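Local coordinates for protein Csm3 (Thermoplasma volcanium, PDB 6AE2) that belongs to the type III-A CRISPR-Cas effector (Csm) complex, where it probably binds crRNA and, as in its family, may act as an endoribonuclease cleaving target RNA, at residues Trp26-Ile31 with Leu182-Gly187; Ile31-Ile36 with Lys177-Leu182; Ser202-Ser207 with Val220-Gly225. All coordinates share one frame; numbering follows the deposited sequence.

Interaction 1 (Trp26-Ile31 with Leu182-Gly187); sequences WKYNII and LSIYEG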
loop_
_atom_site.group_PDB
_atom_site.type_symbol
_atom_site.label_atom_id
_atom_site.label_comp_id
_atom_site.label_asym_id
_atom_site.label_seq_id
_atom_site.Cartn_x
_atom_site.Cartn_y
_atom_site.Cartn_z
ATOM N N TRP A 26 28.910 -0.690 25.501
ATOM C CA TRP A 26 28.506 -0.936 24.125
ATOM C C TRP A 26 29.215 -2.163 23.563
ATOM O O TRP A 26 30.412 -2.365 23.788
ATOM C CB TRP A 26 28.811 0.301 23.279
ATOM C CG TRP A 26 28.667 0.151 21.793
ATOM C CD1 TRP A 26 27.521 0.280 21.061
ATOM C CD2 TRP A 26 29.717 -0.101 20.852
ATOM N NE1 TRP A 26 27.792 0.103 19.724
ATOM C CE2 TRP A 26 29.133 -0.133 19.570
ATOM C CE3 TRP A 26 31.094 -0.316 20.970
ATOM C CZ2 TRP A 26 29.878 -0.367 18.415
ATOM C CZ3 TRP A 26 31.831 -0.549 19.821
ATOM C CH2 TRP A 26 31.221 -0.575 18.561
ATOM N N LYS A 27 28.459 -2.992 22.843
ATOM C CA LYS A 27 28.997 -4.180 22.187
ATOM C C LYS A 27 29.266 -3.933 20.707
ATOM O O LYS A 27 30.411 -4.016 20.256
ATOM C CB LYS A 27 28.033 -5.364 22.346
ATOM C CG LYS A 27 27.928 -5.915 23.747
ATOM C CD LYS A 27 27.410 -7.347 23.748
ATOM C CE LYS A 27 28.451 -8.315 23.208
ATOM N NZ LYS A 27 28.320 -9.672 23.808
ATOM N N TYR A 28 28.218 -3.633 19.943
ATOM C CA TYR A 28 28.333 -3.460 18.502
ATOM C C TYR A 28 27.058 -2.818 17.980
ATOM O O TYR A 28 26.027 -2.794 18.659
ATOM C CB TYR A 28 28.586 -4.794 17.790
ATOM C CG TYR A 28 27.714 -5.936 18.273
ATOM C CD1 TYR A 28 26.456 -6.164 17.730
ATOM C CD2 TYR A 28 28.152 -6.786 19.277
ATOM C CE1 TYR A 28 25.666 -7.212 18.178
ATOM C CE2 TYR A 28 27.377 -7.834 19.724
ATOM C CZ TYR A 28 26.135 -8.043 19.176
ATOM O OH TYR A 28 25.369 -9.089 19.636
ATOM N N ASN A 29 27.149 -2.287 16.765
ATOM C CA ASN A 29 25.983 -1.878 16.002
ATOM C C ASN A 29 25.646 -2.960 14.985
ATOM O O ASN A 29 26.542 -3.591 14.416
ATOM C CB ASN A 29 26.215 -0.549 15.277
ATOM C CG ASN A 29 26.635 0.564 16.212
ATOM O OD1 ASN A 29 26.072 0.729 17.296
ATOM N ND2 ASN A 29 27.621 1.347 15.793
ATOM N N ILE A 30 24.353 -3.179 14.773
ATOM C CA ILE A 30 23.867 -4.030 13.697
ATOM C C ILE A 30 23.375 -3.117 12.585
ATOM O O ILE A 30 22.514 -2.258 12.813
ATOM C CB ILE A 30 22.754 -4.974 14.174
ATOM C CG1 ILE A 30 23.284 -5.947 15.229
ATOM C CG2 ILE A 30 22.174 -5.740 13.000
ATOM C CD1 ILE A 30 22.198 -6.570 16.079
ATOM N N ILE A 31 23.924 -3.290 11.386
ATOM C CA ILE A 31 23.604 -2.448 10.240
ATOM C C ILE A 31 22.716 -3.241 9.295
ATOM O O ILE A 31 23.029 -4.387 8.951
ATOM C CB ILE A 31 24.875 -1.961 9.524
ATOM C CG1 ILE A 31 25.851 -1.330 10.521
ATOM C CG2 ILE A 31 24.521 -0.970 8.432
ATOM C CD1 ILE A 31 25.230 -0.278 11.405
ATOM N N LEU A 182 21.143 -0.508 14.571
ATOM C CA LEU A 182 20.732 -1.023 15.867
ATOM C C LEU A 182 21.966 -1.115 16.753
ATOM O O LEU A 182 22.916 -1.830 16.418
ATOM C CB LEU A 182 20.077 -2.394 15.715
ATOM C CG LEU A 182 18.599 -2.549 16.059
ATOM C CD1 LEU A 182 18.148 -3.956 15.718
ATOM C CD2 LEU A 182 18.365 -2.255 17.526
ATOM N N SER A 183 21.959 -0.394 17.870
ATOM C CA SER A 183 23.069 -0.412 18.815
ATOM C C SER A 183 22.775 -1.408 19.929
ATOM O O SER A 183 21.694 -1.379 20.526
ATOM C CB SER A 183 23.318 0.980 19.392
ATOM O OG SER A 183 23.667 1.888 18.363
ATOM N N ILE A 184 23.737 -2.287 20.202
ATOM C CA ILE A 184 23.577 -3.371 21.164
ATOM C C ILE A 184 24.536 -3.135 22.321
ATOM O O ILE A 184 25.734 -2.913 22.106
ATOM C CB ILE A 184 23.835 -4.747 20.524
ATOM C CG1 ILE A 184 23.025 -4.899 19.235
ATOM C CG2 ILE A 184 23.515 -5.866 21.509
ATOM C CD1 ILE A 184 21.533 -4.814 19.434
ATOM N N TYR A 185 24.013 -3.195 23.541
ATOM C CA TYR A 185 24.808 -3.023 24.744
ATOM C C TYR A 185 24.760 -4.298 25.576
ATOM O O TYR A 185 23.838 -5.107 25.455
ATOM C CB TYR A 185 24.312 -1.825 25.569
ATOM C CG TYR A 185 24.572 -0.488 24.905
ATOM C CD1 TYR A 185 23.847 -0.093 23.787
ATOM C CD2 TYR A 185 25.545 0.377 25.393
ATOM C CE1 TYR A 185 24.084 1.126 23.172
ATOM C CE2 TYR A 185 25.790 1.598 24.785
ATOM C CZ TYR A 185 25.056 1.967 23.676
ATOM O OH TYR A 185 25.293 3.179 23.068
ATOM N N GLU A 186 25.776 -4.481 26.415
ATOM C CA GLU A 186 25.794 -5.639 27.301
ATOM C C GLU A 186 24.624 -5.565 28.272
ATOM O O GLU A 186 24.392 -4.532 28.906
ATOM C CB GLU A 186 27.123 -5.720 28.054
ATOM C CG GLU A 186 28.342 -5.630 27.152
ATOM C CD GLU A 186 29.581 -6.263 27.757
ATOM O OE1 GLU A 186 30.195 -7.119 27.082
ATOM O OE2 GLU A 186 29.945 -5.904 28.896
ATOM N N GLY A 187 23.883 -6.666 28.378
ATOM C CA GLY A 187 22.633 -6.698 29.103
ATOM C C GLY A 187 21.403 -6.592 28.228
ATOM O O GLY A 187 20.283 -6.741 28.734
#
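Tyr28 and Ile184 form the tight centre of this antiparallel pairing. The isoleucine lies over one face of the tyrosine ring, CB 4.2 Å from the ring centroid in a CH-pi contact, and its CG1 meets Ile30 CD1 at 3.7 Å. Tyr28 has CG between its backbone N and carbonyl carbon (chi1 45°), which brings the ring over Ile184. On the other face, Asn29 OD1 is gripped from opposite sides of its amide plane, by Ser183 OG at 2.9 Å and Trp26 NE1 at 3.0 Å, while Asn29 ND2 bonds Tyr235 OH. The indole turns its edge to the Tyr185 face in a T-shaped pair, planes at 75°. Strand 26-38 carries a classic beta bulge, Lys27 and Tyr28 together opposite Ile184, whose O takes a 2.8 Å bond from Lys27 N and a weak one from Tyr28 N.

At the Lys27 end the contact is looser and exposed. Lys27 CG touches Glu186 CG, but Lys27 NZ stays 4.6 Å from OE1 of the poorly ordered Glu186, beyond a salt bridge. Helix 190-205 packs on Leu182 and Ile184 through Leu197 and Met193, its Glu190 bonding Tyr28 OH, while strand 220-230 flanks strand 26-38 on its other edge.

Interaction 2 (Ile31-Ile36 with Lys177-Leu182); sequences IYNMEI and KGKIIL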
loop_
_atom_site.group_PDB
_atom_site.type_symbol
_atom_site.label_atom_id
_atom_site.label_comp_id
_atom_site.label_asym_id
_atom_site.label_seq_id
_atom_site.Cartn_x
_atom_site.Cartn_y
_atom_site.Cartn_z
ATOM N N ILE A 31 23.924 -3.290 11.386
ATOM C CA ILE A 31 23.604 -2.448 10.240
ATOM C C ILE A 31 22.716 -3.241 9.295
ATOM O O ILE A 31 23.029 -4.387 8.951
ATOM C CB ILE A 31 24.875 -1.961 9.524
ATOM C CG1 ILE A 31 25.851 -1.330 10.521
ATOM C CG2 ILE A 31 24.521 -0.970 8.432
ATOM C CD1 ILE A 31 25.230 -0.278 11.405
ATOM N N TYR A 32 21.604 -2.634 8.884
ATOM C CA TYR A 32 20.685 -3.211 7.911
ATOM C C TYR A 32 20.615 -2.281 6.708
ATOM O O TYR A 32 20.297 -1.095 6.857
ATOM C CB TYR A 32 19.285 -3.400 8.501
ATOM C CG TYR A 32 19.145 -4.495 9.537
ATOM C CD1 TYR A 32 19.075 -5.831 9.161
ATOM C CD2 TYR A 32 19.048 -4.190 10.889
ATOM C CE1 TYR A 32 18.934 -6.836 10.106
ATOM C CE2 TYR A 32 18.905 -5.184 11.840
ATOM C CZ TYR A 32 18.851 -6.506 11.444
ATOM O OH TYR A 32 18.710 -7.497 12.391
ATOM N N ASN A 33 20.906 -2.811 5.522
ATOM C CA ASN A 33 20.724 -2.059 4.280
ATOM C C ASN A 33 19.305 -2.323 3.798
ATOM O O ASN A 33 19.045 -3.248 3.027
ATOM C CB ASN A 33 21.770 -2.451 3.244
ATOM C CG ASN A 33 23.128 -1.843 3.532
ATOM O OD1 ASN A 33 23.251 -0.634 3.735
ATOM N ND2 ASN A 33 24.159 -2.680 3.552
ATOM N N MET A 34 18.376 -1.491 4.262
ATOM C CA MET A 34 16.955 -1.712 4.038
ATOM C C MET A 34 16.527 -1.209 2.664
ATOM O O MET A 34 17.014 -0.183 2.179
ATOM C CB MET A 34 16.148 -1.011 5.134
ATOM C CG MET A 34 14.688 -0.756 4.804
ATOM S SD MET A 34 13.870 0.213 6.087
ATOM C CE MET A 34 14.905 1.675 6.125
ATOM N N GLU A 35 15.618 -1.949 2.032
ATOM C CA GLU A 35 14.999 -1.549 0.776
ATOM C C GLU A 35 13.492 -1.450 0.969
ATOM O O GLU A 35 12.882 -2.310 1.615
ATOM C CB GLU A 35 15.318 -2.534 -0.353
ATOM C CG GLU A 35 14.514 -2.293 -1.627
ATOM C CD GLU A 35 14.926 -3.202 -2.769
ATOM O OE1 GLU A 35 16.127 -3.220 -3.111
ATOM O OE2 GLU A 35 14.048 -3.895 -3.329
ATOM N N ILE A 36 12.900 -0.398 0.411
ATOM C CA ILE A 36 11.469 -0.129 0.519
ATOM C C ILE A 36 10.904 -0.057 -0.891
ATOM O O ILE A 36 11.237 0.861 -1.654
ATOM C CB ILE A 36 11.189 1.171 1.282
ATOM C CG1 ILE A 36 11.694 1.071 2.720
ATOM C CG2 ILE A 36 9.707 1.506 1.245
ATOM C CD1 ILE A 36 11.479 2.330 3.513
ATOM N N LYS A 177 16.350 3.114 -0.837
ATOM C CA LYS A 177 17.429 2.486 -0.087
ATOM C C LYS A 177 17.744 3.325 1.141
ATOM O O LYS A 177 17.920 4.544 1.037
ATOM C CB LYS A 177 18.679 2.326 -0.953
ATOM C CG LYS A 177 18.575 1.231 -2.001
ATOM C CD LYS A 177 19.816 1.201 -2.877
ATOM C CE LYS A 177 19.772 0.046 -3.866
ATOM N NZ LYS A 177 20.936 0.069 -4.797
ATOM N N GLY A 178 17.811 2.670 2.296
ATOM C CA GLY A 178 18.125 3.354 3.535
ATOM C C GLY A 178 18.727 2.396 4.538
ATOM O O GLY A 178 18.545 1.177 4.459
ATOM N N LYS A 179 19.454 2.967 5.491
ATOM C CA LYS A 179 20.121 2.197 6.530
ATOM C C LYS A 179 19.291 2.186 7.807
ATOM O O LYS A 179 18.611 3.160 8.140
ATOM C CB LYS A 179 21.508 2.772 6.831
ATOM C CG LYS A 179 22.675 1.871 6.443
ATOM C CD LYS A 179 24.009 2.565 6.700
ATOM C CE LYS A 179 25.178 1.794 6.105
ATOM N NZ LYS A 179 25.231 1.910 4.621
ATOM N N ILE A 180 19.355 1.066 8.521
ATOM C CA ILE A 180 18.855 0.964 9.886
ATOM C C ILE A 180 20.016 0.542 10.772
ATOM O O ILE A 180 20.685 -0.459 10.491
ATOM C CB ILE A 180 17.688 -0.034 10.009
ATOM C CG1 ILE A 180 16.446 0.482 9.284
ATOM C CG2 ILE A 180 17.375 -0.310 11.476
ATOM C CD1 ILE A 180 15.252 -0.443 9.412
ATOM N N ILE A 181 20.258 1.304 11.834
ATOM C CA ILE A 181 21.369 1.055 12.745
ATOM C C ILE A 181 20.801 0.687 14.107
ATOM O O ILE A 181 20.071 1.474 14.722
ATOM C CB ILE A 181 22.308 2.265 12.846
ATOM C CG1 ILE A 181 22.814 2.662 11.458
ATOM C CG2 ILE A 181 23.476 1.942 13.762
ATOM C CD1 ILE A 181 23.204 4.108 11.341
ATOM N N LEU A 182 21.143 -0.508 14.571
ATOM C CA LEU A 182 20.732 -1.023 15.867
ATOM C C LEU A 182 21.966 -1.115 16.753
ATOM O O LEU A 182 22.916 -1.830 16.418
ATOM C CB LEU A 182 20.077 -2.394 15.715
ATOM C CG LEU A 182 18.599 -2.549 16.059
ATOM C CD1 LEU A 182 18.148 -3.956 15.718
ATOM C CD2 LEU A 182 18.365 -2.255 17.526
#
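Two inner strands of the six-stranded antiparallel sheet, 26-38 and 175-185, run side by side here, pairing Tyr32 with Ile180 and Met34 with Gly178. Tyr32 N bonds Ile180 O at 2.9 Å, and Ile180 N returns the bond to Tyr32 O. At the next hydrogen-bonded pair Met34 N reaches Gly178 O at 2.7 Å, although the angle at its hydrogen is only 133°, whereas the reverse bond from Gly178 N to Met34 O is much straighter at 170°.

On the face bearing Tyr32 and Met34, the methionine leaves the backbone with CG anti to N (chi1 161°) and bends at its last torsion, so that both SD and CE lie against Ile180; SD is 3.7 Å from Ile180 CD1. Leu182 CD1 comes to the edge of the Tyr32 ring, near its plane. This is the helix-covered side of a RAMP-superfamily sheet: Ile194 and Leu197 of helix 190-205 pack on Tyr32 and Leu182.

Ile31, Asn33, Lys179 and Ile181 occupy the opposite face. Ile31 and Ile181 lie alongside each other, CD1 of the former 3.7 Å from CG2 of the latter. Lys179 slants past Ile31, its CE resting on Ile31 CG2, then turns at the end of its chain to offer NZ to Asn33 OD1 at 3.3 Å, a weak bond. Arg128 of strand 125-132 packs against both Lys179 and Ile181.

Interaction 3 (Ser202-Ser207 with Val220-Gly225); sequences SLLEDS and VKITLG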
loop_
_atom_site.group_PDB
_atom_site.type_symbol
_atom_site.label_atom_id
_atom_site.label_comp_id
_atom_site.label_asym_id
_atom_site.label_seq_id
_atom_site.Cartn_x
_atom_site.Cartn_y
_atom_site.Cartn_z
ATOM N N SER A 202 6.385 -6.397 9.759
ATOM C CA SER A 202 5.272 -7.232 9.312
ATOM C C SER A 202 3.944 -6.501 9.461
ATOM O O SER A 202 3.091 -6.550 8.566
ATOM C CB SER A 202 5.256 -8.544 10.095
ATOM O OG SER A 202 6.081 -9.517 9.479
ATOM N N LEU A 203 3.752 -5.817 10.594
ATOM C CA LEU A 203 2.534 -5.041 10.804
ATOM C C LEU A 203 2.365 -3.977 9.727
ATOM O O LEU A 203 1.253 -3.752 9.233
ATOM C CB LEU A 203 2.567 -4.390 12.186
ATOM C CG LEU A 203 2.345 -5.290 13.402
ATOM C CD1 LEU A 203 2.296 -4.456 14.671
ATOM C CD2 LEU A 203 1.072 -6.105 13.245
ATOM N N LEU A 204 3.463 -3.321 9.341
ATOM C CA LEU A 204 3.381 -2.219 8.388
ATOM C C LEU A 204 2.945 -2.693 7.007
ATOM O O LEU A 204 2.261 -1.956 6.287
ATOM C CB LEU A 204 4.732 -1.505 8.311
ATOM C CG LEU A 204 4.930 -0.466 7.203
ATOM C CD1 LEU A 204 3.921 0.662 7.330
ATOM C CD2 LEU A 204 6.346 0.081 7.234
ATOM N N GLU A 205 3.319 -3.913 6.621
ATOM C CA GLU A 205 2.990 -4.394 5.285
ATOM C C GLU A 205 1.515 -4.743 5.138
ATOM O O GLU A 205 0.997 -4.725 4.016
ATOM C CB GLU A 205 3.869 -5.592 4.932
ATOM C CG GLU A 205 5.348 -5.320 5.158
ATOM C CD GLU A 205 6.248 -6.283 4.415
ATOM O OE1 GLU A 205 7.173 -5.814 3.719
ATOM O OE2 GLU A 205 6.031 -7.507 4.529
ATOM N N ASP A 206 0.827 -5.052 6.235
ATOM C CA ASP A 206 -0.627 -5.128 6.236
ATOM C C ASP A 206 -1.272 -3.789 6.563
ATOM O O ASP A 206 -2.486 -3.735 6.800
ATOM C CB ASP A 206 -1.105 -6.198 7.217
ATOM C CG ASP A 206 -1.049 -7.590 6.626
ATOM O OD1 ASP A 206 -0.796 -7.720 5.409
ATOM O OD2 ASP A 206 -1.274 -8.557 7.379
ATOM N N SER A 207 -0.481 -2.716 6.588
ATOM C CA SER A 207 -0.984 -1.360 6.738
ATOM C C SER A 207 -0.411 -0.500 5.616
ATOM O O SER A 207 -0.323 -0.952 4.466
ATOM C CB SER A 207 -0.616 -0.789 8.109
ATOM O OG SER A 207 -1.420 0.338 8.421
ATOM N N VAL A 220 3.457 -0.959 1.048
ATOM C CA VAL A 220 4.909 -0.961 0.952
ATOM C C VAL A 220 5.432 -2.351 1.287
ATOM O O VAL A 220 4.905 -3.028 2.176
ATOM C CB VAL A 220 5.500 0.115 1.889
ATOM C CG1 VAL A 220 6.894 -0.250 2.340
ATOM C CG2 VAL A 220 5.480 1.477 1.205
ATOM N N LYS A 221 6.455 -2.789 0.558
ATOM C CA LYS A 221 7.192 -4.003 0.887
ATOM C C LYS A 221 8.576 -3.600 1.379
ATOM O O LYS A 221 9.330 -2.942 0.654
ATOM C CB LYS A 221 7.297 -4.938 -0.316
ATOM C CG LYS A 221 8.225 -6.116 -0.083
ATOM C CD LYS A 221 8.747 -6.686 -1.391
ATOM C CE LYS A 221 7.665 -7.459 -2.130
ATOM N NZ LYS A 221 8.217 -8.235 -3.275
ATOM N N ILE A 222 8.902 -3.984 2.611
ATOM C CA ILE A 222 10.170 -3.640 3.242
ATOM C C ILE A 222 11.053 -4.879 3.261
ATOM O O ILE A 222 10.614 -5.957 3.680
ATOM C CB ILE A 222 9.962 -3.086 4.662
ATOM C CG1 ILE A 222 9.259 -1.727 4.596
ATOM C CG2 ILE A 222 11.292 -2.985 5.398
ATOM C CD1 ILE A 222 9.551 -0.816 5.767
ATOM N N THR A 223 12.291 -4.726 2.800
ATOM C CA THR A 223 13.259 -5.816 2.736
ATOM C C THR A 223 14.510 -5.400 3.498
ATOM O O THR A 223 15.255 -4.519 3.049
ATOM C CB THR A 223 13.604 -6.173 1.290
ATOM O OG1 THR A 223 12.397 -6.384 0.553
ATOM C CG2 THR A 223 14.454 -7.443 1.235
ATOM N N LEU A 224 14.732 -6.022 4.652
ATOM C CA LEU A 224 16.021 -5.930 5.317
ATOM C C LEU A 224 16.978 -6.943 4.710
ATOM O O LEU A 224 16.593 -8.073 4.400
ATOM C CB LEU A 224 15.886 -6.184 6.818
ATOM C CG LEU A 224 14.991 -5.256 7.638
ATOM C CD1 LEU A 224 15.053 -5.614 9.120
ATOM C CD2 LEU A 224 15.389 -3.809 7.412
ATOM N N GLY A 225 18.226 -6.534 4.540
ATOM C CA GLY A 225 19.257 -7.434 4.075
ATOM C C GLY A 225 19.686 -8.364 5.188
ATOM O O GLY A 225 18.988 -8.548 6.187
HETATM O O HOH W 1 2.224 -1.528 3.614
#
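Glu205 makes the direct polar link between helix 190-205 and strand 220-230: its OE1 accepts a hydrogen bond from Ile222 N at 2.8 Å, with 165° at the hydrogen. The amide meets the oxygen nearly along its C-O axis. With CG anti to the carbonyl carbon (chi1 -51°), the extended chain carries the carboxylate to the strand, passing Val220 O with CG at 3.8 Å and bringing OE1 to 3.4 Å from Lys221 CA.

A second polar link runs through a water that lies 2.7 Å from Leu204 O, to which it probably donates, and accepts from Val220 N at 2.9 Å. The water thus joins the backbone at Leu204 to the start of the strand. In the fold, strand 220-230 is an outermost strand of the chain's six-stranded antiparallel sheet, and its backbone pairs with strand 26-38 through Lys221 with Glu37 and Thr223 with Glu35.

Apolar contact comes from Leu204 and Ile222, whose side chains cross at about a right angle, Leu204 CD2 meeting Ile222 CD1 at 3.6 Å. Leu90 of helix 80-93 packs on Leu204, and Met34 on Ile222. At Asp206 and Ser207 the second subunit approaches: Asp206 OD2 is hydrogen-bonded to Tyr235 OH of that subunit, and Ser207 O to its Arg128 NH1.

In the fold
Interactions 1 and 2 are successive lengths of one strand pairing, 26-38 with 175-185; they share Ile31 and Leu182, with centres about 15 Å apart, and meet where Asn29 CB packs on Ile181 CG2 at 4.0 Å. The chain running between the two segments of interaction 1 contains those of interaction 2. Interaction 3 follows in sequence and reaches the same sheet through strand 220-230, the other neighbour of strand 26-38. Its centre lies about 13 Å from that of interaction 2, and the two touch: Glu35 O and Thr223 N are 2.8 Å apart, a probable hydrogen bond, while Ile180 CD1 packs on Leu224 CD2. Interactions 1 and 3 do not touch, their nearest atoms being about 6 Å apart.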